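Local coordinates for protein glycosyl hydrolase family 88 (Pedobacter heparinus, PDB 3WIW) that is an unsaturated glucuronyl hydrolase specific for heparin, built on an alpha6/alpha6-barrel, and probably removes unsaturated uronic acid from heparin-derived oligosaccharides, at residues K155-F169 and Y222-H235. Sequence-based numbering, arbitrary orientation. Where two conformers were deposited one is given.
Sequences KVGAIRSWDFGHWQF and YDTLSGKVLQRETH
W167 NE1, an N-H in the indole plane suited to a carboxylate, donates to E233 OE1 at 2.6 Å in one of two E233 conformers; E233, extended beyond CG, is met from above its carboxylate plane. Q168, with CG anti to the backbone N (chi1 174°), brings a carbonyl oxygen to a backbone N-H: OE1 accepts from T224 N at 2.7 Å, from above the amide plane, and weakly from T224 OG1 in one conformer. An alanine in place of Q168 would probably leave T224 N without this acceptor and open a gap beside L230 CD1. Y222 N donates to F169 O at 2.9 Å, where antiparallel strands 170-172 and 219-222 begin to pair. Beyond them the hairpin turns through D223, whose OD1 takes L225 N (an Asx turn) and S226 N (completing an Asx motif) from opposite faces of the carboxylate plane, and returns as strand 229-233. V156 offers a methyl to an aromatic face: CG1 lies 3.8 Å from the Y222 ring centroid, a CH-pi contact. G227 suits its place because a CB would strike K155 O. Nearer the predicted catalytic D116 and D174, one W162 conformer turns its edge to the H235 face, while H235 NE2 is hydrogen-bonded to EPE, probably from the crystallisation liquor.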
ATOM      1  N   LYS A 155      -2.075  13.047  23.154  1.00 16.59           N
ATOM      2  CA  LYS A 155      -3.255  13.898  23.314  1.00 16.96           C
ATOM      3  C   LYS A 155      -4.203  13.822  22.112  1.00 17.08           C
ATOM      4  O   LYS A 155      -5.424  13.849  22.262  1.00 18.69           O
ATOM      5  CB  LYS A 155      -2.842  15.349  23.598  1.00 19.08           C
ATOM      6  CG  LYS A 155      -2.077  15.517  24.923  1.00 21.12           C
ATOM      7  CD  LYS A 155      -1.698  16.970  25.167  1.00 22.67           C
ATOM      8  CE  LYS A 155      -0.613  17.103  26.226  1.00 23.34           C
ATOM      9  NZ  LYS A 155      -1.095  16.632  27.551  1.00 24.49           N
ATOM     10  N   VAL A 156      -3.639  13.727  20.915  1.00 15.27           N
ATOM     11  CA  VAL A 156      -4.438  13.568  19.709  1.00 13.80           C
ATOM     12  C   VAL A 156      -4.954  12.132  19.558  1.00 13.15           C
ATOM     13  O   VAL A 156      -6.055  11.902  19.030  1.00 15.12           O
ATOM     14  CB  VAL A 156      -3.634  13.977  18.444  1.00 14.24           C
ATOM     15  CG1 VAL A 156      -4.437  13.732  17.150  1.00 14.44           C
ATOM     16  CG2 VAL A 156      -3.229  15.430  18.550  1.00 15.90           C
ATOM     17  N   GLY A 157      -4.152  11.163  19.985  1.00 12.79           N
ATOM     18  CA  GLY A 157      -4.453   9.768  19.724  1.00 12.75           C
ATOM     19  C   GLY A 157      -4.092   9.335  18.303  1.00 12.70           C
ATOM     20  O   GLY A 157      -4.723   8.429  17.757  1.00 13.01           O
ATOM     21  N   ALA A 158      -3.080   9.962  17.692  1.00 11.93           N
ATOM     22  CA  ALA A 158      -2.684   9.601  16.318  1.00 11.35           C
ATOM     23  C   ALA A 158      -1.233   9.977  16.057  1.00 11.10           C
ATOM     24  O   ALA A 158      -0.662  10.832  16.741  1.00 11.51           O
ATOM     25  CB  ALA A 158      -3.591  10.281  15.283  1.00 12.27           C
ATOM     26  N   ILE A 159      -0.641   9.304  15.073  1.00 11.26           N
ATOM     27  CA  ILE A 159       0.637   9.663  14.493  1.00 11.65           C
ATOM     28  C   ILE A 159       0.459  10.873  13.585  1.00 10.90           C
ATOM     29  O   ILE A 159      -0.465  10.920  12.761  1.00 11.40           O
ATOM     30  CB  ILE A 159       1.180   8.490  13.659  1.00 11.38           C
ATOM     31  CG1 ILE A 159       1.502   7.297  14.581  1.00 12.55           C
ATOM     32  CG2 ILE A 159       2.400   8.933  12.827  1.00 11.05           C
ATOM     33  CD1 ILE A 159       1.832   6.036  13.837  1.00 13.73           C
ATOM     34  N   ARG A 160       1.315  11.879  13.770  1.00 11.25           N
ATOM     35  CA  ARG A 160       1.379  13.016  12.861  1.00 11.83           C
ATOM     36  C   ARG A 160       1.958  12.556  11.525  1.00 10.71           C
ATOM     37  O   ARG A 160       3.081  12.049  11.474  1.00 11.74           O
ATOM     38  CB  ARG A 160       2.272  14.103  13.452  1.00 12.35           C
ATOM     39  CG  ARG A 160       2.187  15.383  12.648  1.00 13.63           C
ATOM     40  CD  ARG A 160       3.027  16.451  13.253  1.00 16.10           C
ATOM     41  NE  ARG A 160       3.025  17.640  12.417  1.00 17.66           N
ATOM     42  CZ  ARG A 160       3.421  18.838  12.825  1.00 20.91           C
ATOM     43  NH1 ARG A 160       3.827  19.019  14.079  1.00 22.00           N
ATOM     44  NH2 ARG A 160       3.404  19.853  11.968  1.00 23.46           N
ATOM     45  N   SER A 161       1.234  12.739  10.426  1.00 11.44           N
ATOM     46  CA  SER A 161       1.723  12.212   9.149  1.00 10.52           C
ATOM     47  C   SER A 161       2.929  12.985   8.627  1.00 11.40           C
ATOM     48  O   SER A 161       3.935  12.373   8.220  1.00 11.81           O
ATOM     49  CB  SER A 161       0.606  12.203   8.108  1.00 12.06           C
ATOM     50  OG  SER A 161      -0.424  11.343   8.527  1.00 11.32           O
ATOM     51  N   TRP A 162       2.872  14.308   8.664  0.64 12.77           N
ATOM     52  CA  TRP A 162       4.009  15.081   8.183  0.64 14.46           C
ATOM     53  C   TRP A 162       4.147  16.396   8.893  0.64 14.80           C
ATOM     54  O   TRP A 162       3.244  16.829   9.612  0.64 13.45           O
ATOM     55  CB  TRP A 162       3.946  15.296   6.678  0.64 14.72           C
ATOM     56  CG  TRP A 162       2.775  16.129   6.226  0.64 16.07           C
ATOM     57  CD1 TRP A 162       2.467  17.407   6.614  0.64 17.59           C
ATOM     58  CD2 TRP A 162       1.790  15.760   5.252  0.64 19.05           C
ATOM     59  NE1 TRP A 162       1.338  17.838   5.963  0.64 18.24           N
ATOM     60  CE2 TRP A 162       0.902  16.846   5.122  0.64 19.57           C
ATOM     61  CE3 TRP A 162       1.565  14.609   4.488  0.64 20.13           C
ATOM     62  CZ2 TRP A 162      -0.189  16.820   4.249  0.64 21.01           C
ATOM     63  CZ3 TRP A 162       0.486  14.581   3.622  0.64 21.21           C
ATOM     64  CH2 TRP A 162      -0.384  15.680   3.511  0.64 20.84           C
ATOM     65  N   ASP A 163       5.288  17.029   8.657  1.00 16.57           N
ATOM     66  CA  ASP A 163       5.709  18.202   9.421  1.00 19.43           C
ATOM     67  C   ASP A 163       5.686  19.491   8.622  1.00 22.30           C
ATOM     68  O   ASP A 163       5.864  20.576   9.183  1.00 23.99           O
ATOM     69  CB  ASP A 163       7.117  17.991   9.965  1.00 21.02           C
ATOM     70  CG  ASP A 163       7.165  16.905  11.000  1.00 22.43           C
ATOM     71  OD1 ASP A 163       6.106  16.624  11.605  1.00 22.60           O
ATOM     72  OD2 ASP A 163       8.254  16.338  11.203  1.00 23.69           O
ATOM     73  N   PHE A 164       5.487  19.374   7.314  1.00 23.43           N
ATOM     74  CA  PHE A 164       5.501  20.545   6.438  1.00 25.66           C
ATOM     75  C   PHE A 164       4.122  21.176   6.347  1.00 26.97           C
ATOM     76  O   PHE A 164       3.123  20.582   6.772  1.00 27.03           O
ATOM     77  CB  PHE A 164       6.020  20.185   5.039  1.00 26.92           C
ATOM     78  CG  PHE A 164       5.207  19.133   4.339  1.00 27.34           C
ATOM     79  CD1 PHE A 164       4.042  19.463   3.661  1.00 27.80           C
ATOM     80  CD2 PHE A 164       5.604  17.807   4.375  1.00 26.96           C
ATOM     81  CE1 PHE A 164       3.292  18.491   3.019  1.00 27.73           C
ATOM     82  CE2 PHE A 164       4.867  16.832   3.729  1.00 27.17           C
ATOM     83  CZ  PHE A 164       3.705  17.171   3.056  1.00 27.12           C
ATOM     84  N   GLY A 165       4.076  22.387   5.803  1.00 28.78           N
ATOM     85  CA  GLY A 165       2.813  23.031   5.505  1.00 30.06           C
ATOM     86  C   GLY A 165       2.182  23.698   6.712  1.00 30.94           C
ATOM     87  O   GLY A 165       2.776  23.752   7.790  1.00 31.19           O
ATOM     88  N   HIS A 166       0.962  24.187   6.526  1.00 31.07           N
ATOM     89  CA  HIS A 166       0.309  25.041   7.509  1.00 31.28           C
ATOM     90  C   HIS A 166      -0.414  24.289   8.627  1.00 30.31           C
ATOM     91  O   HIS A 166      -0.705  24.880   9.671  1.00 30.70           O
ATOM     92  CB  HIS A 166      -0.707  25.933   6.810  1.00 32.52           C
ATOM     93  CG  HIS A 166      -1.869  25.173   6.259  1.00 34.30           C
ATOM     94  ND1 HIS A 166      -1.854  24.600   5.005  1.00 35.29           N
ATOM     95  CD2 HIS A 166      -3.064  24.847   6.807  1.00 35.34           C
ATOM     96  CE1 HIS A 166      -3.001  23.980   4.793  1.00 35.61           C
ATOM     97  NE2 HIS A 166      -3.751  24.108   5.873  1.00 35.76           N
ATOM     98  N   TRP A 167      -0.722  23.007   8.421  1.00 28.40           N
ATOM     99  CA  TRP A 167      -1.500  22.267   9.417  1.00 26.70           C
ATOM    100  C   TRP A 167      -0.772  22.165  10.736  1.00 26.50           C
ATOM    101  O   TRP A 167       0.441  21.964  10.784  1.00 25.92           O
ATOM    102  CB  TRP A 167      -1.825  20.843   8.971  1.00 25.76           C
ATOM    103  CG  TRP A 167      -2.417  20.731   7.627  1.00 26.03           C
ATOM    104  CD1 TRP A 167      -3.745  20.633   7.313  1.00 26.11           C
ATOM    105  CD2 TRP A 167      -1.703  20.670   6.398  1.00 27.26           C
ATOM    106  NE1 TRP A 167      -3.896  20.525   5.954  1.00 27.20           N
ATOM    107  CE2 TRP A 167      -2.655  20.546   5.368  1.00 27.77           C
ATOM    108  CE3 TRP A 167      -0.347  20.723   6.063  1.00 27.78           C
ATOM    109  CZ2 TRP A 167      -2.294  20.462   4.031  1.00 28.54           C
ATOM    110  CZ3 TRP A 167       0.009  20.647   4.739  1.00 28.69           C
ATOM    111  CH2 TRP A 167      -0.960  20.516   3.736  1.00 28.77           C
ATOM    112  N   GLN A 168      -1.543  22.286  11.804  1.00 26.40           N
ATOM    113  CA  GLN A 168      -1.055  22.082  13.145  1.00 27.39           C
ATOM    114  C   GLN A 168      -0.667  20.617  13.351  1.00 23.14           C
ATOM    115  O   GLN A 168       0.357  20.299  13.961  1.00 24.12           O
ATOM    116  CB  GLN A 168      -2.170  22.487  14.101  1.00 30.74           C
ATOM    117  CG  GLN A 168      -1.888  22.199  15.521  1.00 33.44           C
ATOM    118  CD  GLN A 168      -2.807  22.945  16.464  1.00 35.20           C
ATOM    119  OE1 GLN A 168      -2.923  22.584  17.631  1.00 36.46           O
ATOM    120  NE2 GLN A 168      -3.454  23.999  15.965  1.00 35.81           N
ATOM    121  N   PHE A 169      -1.487  19.715  12.832  1.00 18.43           N
ATOM    122  CA  PHE A 169      -1.284  18.292  13.068  1.00 15.00           C
ATOM    123  C   PHE A 169      -2.077  17.506  12.047  1.00 14.12           C
ATOM    124  O   PHE A 169      -3.191  17.077  12.316  1.00 13.44           O
ATOM    125  CB  PHE A 169      -1.701  17.938  14.509  1.00 15.30           C
ATOM    126  CG  PHE A 169      -1.196  16.599  14.990  1.00 14.46           C
ATOM    127  CD1 PHE A 169      -1.825  15.417  14.610  1.00 13.19           C
ATOM    128  CD2 PHE A 169      -0.092  16.522  15.841  1.00 14.77           C
ATOM    129  CE1 PHE A 169      -1.366  14.183  15.051  1.00 12.81           C
ATOM    130  CE2 PHE A 169       0.383  15.281  16.285  1.00 14.33           C
ATOM    131  CZ  PHE A 169      -0.262  14.111  15.901  1.00 12.18           C
ATOM    132  N   TYR A 222      -5.780  18.091  13.288  1.00 14.34           N
ATOM    133  CA  TYR A 222      -6.153  18.113  14.696  1.00 14.84           C
ATOM    134  C   TYR A 222      -5.505  19.246  15.472  1.00 14.80           C
ATOM    135  O   TYR A 222      -4.461  19.773  15.070  1.00 16.04           O
ATOM    136  CB  TYR A 222      -5.695  16.807  15.334  1.00 15.64           C
ATOM    137  CG  TYR A 222      -6.422  15.560  14.877  1.00 13.74           C
ATOM    138  CD1 TYR A 222      -7.587  15.141  15.519  1.00 14.12           C
ATOM    139  CD2 TYR A 222      -5.921  14.773  13.842  1.00 13.53           C
ATOM    140  CE1 TYR A 222      -8.236  13.969  15.140  1.00 13.14           C
ATOM    141  CE2 TYR A 222      -6.583  13.604  13.438  1.00 12.90           C
ATOM    142  CZ  TYR A 222      -7.738  13.211  14.101  1.00 12.10           C
ATOM    143  OH  TYR A 222      -8.401  12.054  13.725  1.00 13.22           O
ATOM    144  N   ASP A 223      -6.101  19.578  16.613  1.00 16.20           N
ATOM    145  CA  ASP A 223      -5.495  20.477  17.575  1.00 18.26           C
ATOM    146  C   ASP A 223      -4.547  19.638  18.410  1.00 19.46           C
ATOM    147  O   ASP A 223      -4.958  18.636  19.008  1.00 18.51           O
ATOM    148  CB  ASP A 223      -6.589  21.054  18.470  1.00 20.40           C
ATOM    149  CG  ASP A 223      -6.075  22.098  19.435  1.00 23.50           C
ATOM    150  OD1 ASP A 223      -5.336  21.749  20.386  1.00 23.11           O
ATOM    151  OD2 ASP A 223      -6.447  23.273  19.264  1.00 27.33           O
ATOM    152  N   THR A 224      -3.278  20.027  18.457  0.65 20.75           N
ATOM    153  CA  THR A 224      -2.264  19.210  19.128  0.65 22.47           C
ATOM    154  C   THR A 224      -2.440  19.088  20.632  0.65 23.11           C
ATOM    155  O   THR A 224      -1.928  18.151  21.237  0.65 23.92           O
ATOM    156  CB  THR A 224      -0.843  19.755  18.927  0.65 23.80           C
ATOM    157  OG1 THR A 224      -0.730  21.032  19.564  0.65 25.08           O
ATOM    158  CG2 THR A 224      -0.510  19.871  17.462  0.65 23.08           C
ATOM    159  N   LEU A 225      -3.126  20.049  21.235  1.00 23.25           N
ATOM    160  CA  LEU A 225      -3.314  20.053  22.679  1.00 24.19           C
ATOM    161  C   LEU A 225      -4.633  19.403  23.093  1.00 24.02           C
ATOM    162  O   LEU A 225      -4.664  18.578  24.020  1.00 25.02           O
ATOM    163  CB  LEU A 225      -3.211  21.483  23.209  1.00 25.38           C
ATOM    164  CG  LEU A 225      -1.801  22.088  23.147  1.00 26.91           C
ATOM    165  CD1 LEU A 225      -1.792  23.509  23.670  1.00 27.52           C
ATOM    166  CD2 LEU A 225      -0.794  21.242  23.919  1.00 27.99           C
ATOM    167  N   SER A 226      -5.714  19.756  22.394  1.00 22.71           N
ATOM    168  CA  SER A 226      -7.046  19.273  22.760  1.00 21.93           C
ATOM    169  C   SER A 226      -7.441  17.978  22.057  1.00 22.10           C
ATOM    170  O   SER A 226      -8.348  17.269  22.507  1.00 22.83           O
ATOM    171  CB  SER A 226      -8.102  20.339  22.479  1.00 21.44           C
ATOM    172  OG  SER A 226      -8.329  20.444  21.088  1.00 21.28           O
ATOM    173  N   GLY A 227      -6.771  17.683  20.945  1.00 20.41           N
ATOM    174  CA  GLY A 227      -7.111  16.541  20.112  1.00 20.03           C
ATOM    175  C   GLY A 227      -8.367  16.728  19.281  1.00 19.10           C
ATOM    176  O   GLY A 227      -8.812  15.809  18.610  1.00 19.87           O
ATOM    177  N   LYS A 228      -8.964  17.912  19.338  1.00 18.32           N
ATOM    178  CA  LYS A 228     -10.174  18.160  18.568  1.00 19.55           C
ATOM    179  C   LYS A 228      -9.881  18.252  17.082  1.00 18.38           C
ATOM    180  O   LYS A 228      -8.790  18.668  16.669  1.00 18.88           O
ATOM    181  CB  LYS A 228     -10.857  19.426  19.037  1.00 21.80           C
ATOM    182  CG  LYS A 228     -11.422  19.276  20.437  1.00 25.71           C
ATOM    183  CD  LYS A 228     -12.023  20.573  20.932  1.00 28.94           C
ATOM    184  CE  LYS A 228     -12.915  20.341  22.142  1.00 31.48           C
ATOM    185  NZ  LYS A 228     -14.096  21.240  22.038  1.00 33.44           N
ATOM    186  N   VAL A 229     -10.852  17.848  16.270  1.00 18.03           N
ATOM    187  CA  VAL A 229     -10.733  17.961  14.821  1.00 17.30           C
ATOM    188  C   VAL A 229     -10.903  19.423  14.420  1.00 17.19           C
ATOM    189  O   VAL A 229     -11.910  20.057  14.778  1.00 18.34           O
ATOM    190  CB  VAL A 229     -11.802  17.110  14.116  1.00 16.66           C
ATOM    191  CG1 VAL A 229     -11.862  17.427  12.620  1.00 16.98           C
ATOM    192  CG2 VAL A 229     -11.543  15.617  14.340  1.00 17.08           C
ATOM    193  N   LEU A 230      -9.927  19.957  13.692  1.00 16.43           N
ATOM    194  CA  LEU A 230     -10.013  21.334  13.207  1.00 18.52           C
ATOM    195  C   LEU A 230     -10.477  21.426  11.749  1.00 18.71           C
ATOM    196  O   LEU A 230     -11.266  22.303  11.399  1.00 21.56           O
ATOM    197  CB  LEU A 230      -8.673  22.042  13.364  1.00 19.92           C
ATOM    198  CG  LEU A 230      -8.163  22.158  14.793  1.00 21.04           C
ATOM    199  CD1 LEU A 230      -6.773  22.756  14.754  1.00 22.43           C
ATOM    200  CD2 LEU A 230      -9.118  23.015  15.652  1.00 21.27           C
ATOM    201  N   GLN A 231      -9.977  20.541  10.890  0.61 17.38           N
ATOM    202  CA  GLN A 231     -10.340  20.577   9.477  0.61 17.79           C
ATOM    203  C   GLN A 231     -10.454  19.172   8.920  0.61 15.37           C
ATOM    204  O   GLN A 231      -9.791  18.251   9.393  0.61 14.30           O
ATOM    205  CB  GLN A 231      -9.312  21.367   8.648  0.61 21.12           C
ATOM    206  CG  GLN A 231      -9.027  22.797   9.111  0.61 24.21           C
ATOM    207  CD  GLN A 231     -10.177  23.758   8.848  0.61 26.79           C
ATOM    208  OE1 GLN A 231     -11.109  23.448   8.107  0.61 28.02           O
ATOM    209  NE2 GLN A 231     -10.114  24.934   9.463  0.61 28.03           N
ATOM    210  N   ARG A 232     -11.285  19.035   7.883  1.00 15.06           N
ATOM    211  CA  ARG A 232     -11.482  17.768   7.167  1.00 14.82           C
ATOM    212  C   ARG A 232     -11.384  18.121   5.691  1.00 14.37           C
ATOM    213  O   ARG A 232     -12.218  18.838   5.152  1.00 16.23           O
ATOM    214  CB  ARG A 232     -12.847  17.137   7.475  1.00 14.76           C
ATOM    215  CG  ARG A 232     -13.187  16.988   8.947  1.00 16.47           C
ATOM    216  CD  ARG A 232     -14.642  16.581   9.162  1.00 17.82           C
ATOM    217  NE  ARG A 232     -14.921  16.396  10.580  1.00 20.33           N
ATOM    218  CZ  ARG A 232     -15.201  17.383  11.413  1.00 24.28           C
ATOM    219  NH1 ARG A 232     -15.428  17.117  12.692  1.00 25.85           N
ATOM    220  NH2 ARG A 232     -15.242  18.632  10.965  1.00 25.99           N
ATOM    221  N   GLU A 233     -10.361  17.624   5.016  0.64 13.15           N
ATOM    222  CA  GLU A 233     -10.083  18.105   3.669  0.64 13.32           C
ATOM    223  C   GLU A 233      -9.345  17.102   2.806  0.64 10.41           C
ATOM    224  O   GLU A 233      -8.820  16.104   3.294  0.64  9.44           O
ATOM    225  CB  GLU A 233      -9.291  19.402   3.755  0.64 16.89           C
ATOM    226  CG  GLU A 233      -7.899  19.215   4.331  0.64 20.85           C
ATOM    227  CD  GLU A 233      -7.174  20.527   4.569  0.64 25.22           C
ATOM    228  OE1 GLU A 233      -5.929  20.553   4.408  0.64 26.66           O
ATOM    229  OE2 GLU A 233      -7.847  21.520   4.932  0.64 26.83           O
ATOM    230  N   THR A 234      -9.344  17.340   1.501  1.00 10.60           N
ATOM    231  CA  THR A 234      -8.606  16.468   0.603  1.00 10.20           C
ATOM    232  C   THR A 234      -7.151  16.923   0.474  1.00 11.17           C
ATOM    233  O   THR A 234      -6.781  18.042   0.834  1.00 14.38           O
ATOM    234  CB  THR A 234      -9.264  16.360  -0.781  1.00 11.47           C
ATOM    235  OG1 THR A 234      -8.696  15.221  -1.437  1.00 10.76           O
ATOM    236  CG2 THR A 234      -9.027  17.624  -1.630  1.00 11.75           C
ATOM    237  N   HIS A 235      -6.329  16.047  -0.070  1.00 10.70           N
ATOM    238  CA  HIS A 235      -5.025  16.440  -0.558  1.00 11.52           C
ATOM    239  C   HIS A 235      -4.865  15.944  -1.993  1.00 11.13           C
ATOM    240  O   HIS A 235      -4.565  16.733  -2.880  1.00 13.12           O
ATOM    241  CB  HIS A 235      -3.908  15.946   0.366  1.00 14.42           C
ATOM    242  CG  HIS A 235      -2.555  16.425  -0.033  1.00 18.98           C
ATOM    243  ND1 HIS A 235      -2.177  17.748   0.065  1.00 22.82           N
ATOM    244  CD2 HIS A 235      -1.482  15.757  -0.518  1.00 21.16           C
ATOM    245  CE1 HIS A 235      -0.930  17.874  -0.352  1.00 24.01           C
ATOM    246  NE2 HIS A 235      -0.490  16.682  -0.718  1.00 23.58           N
TER
HETATM  247  O   HOH W   1      -8.452  13.182  18.955  1.00 18.11           O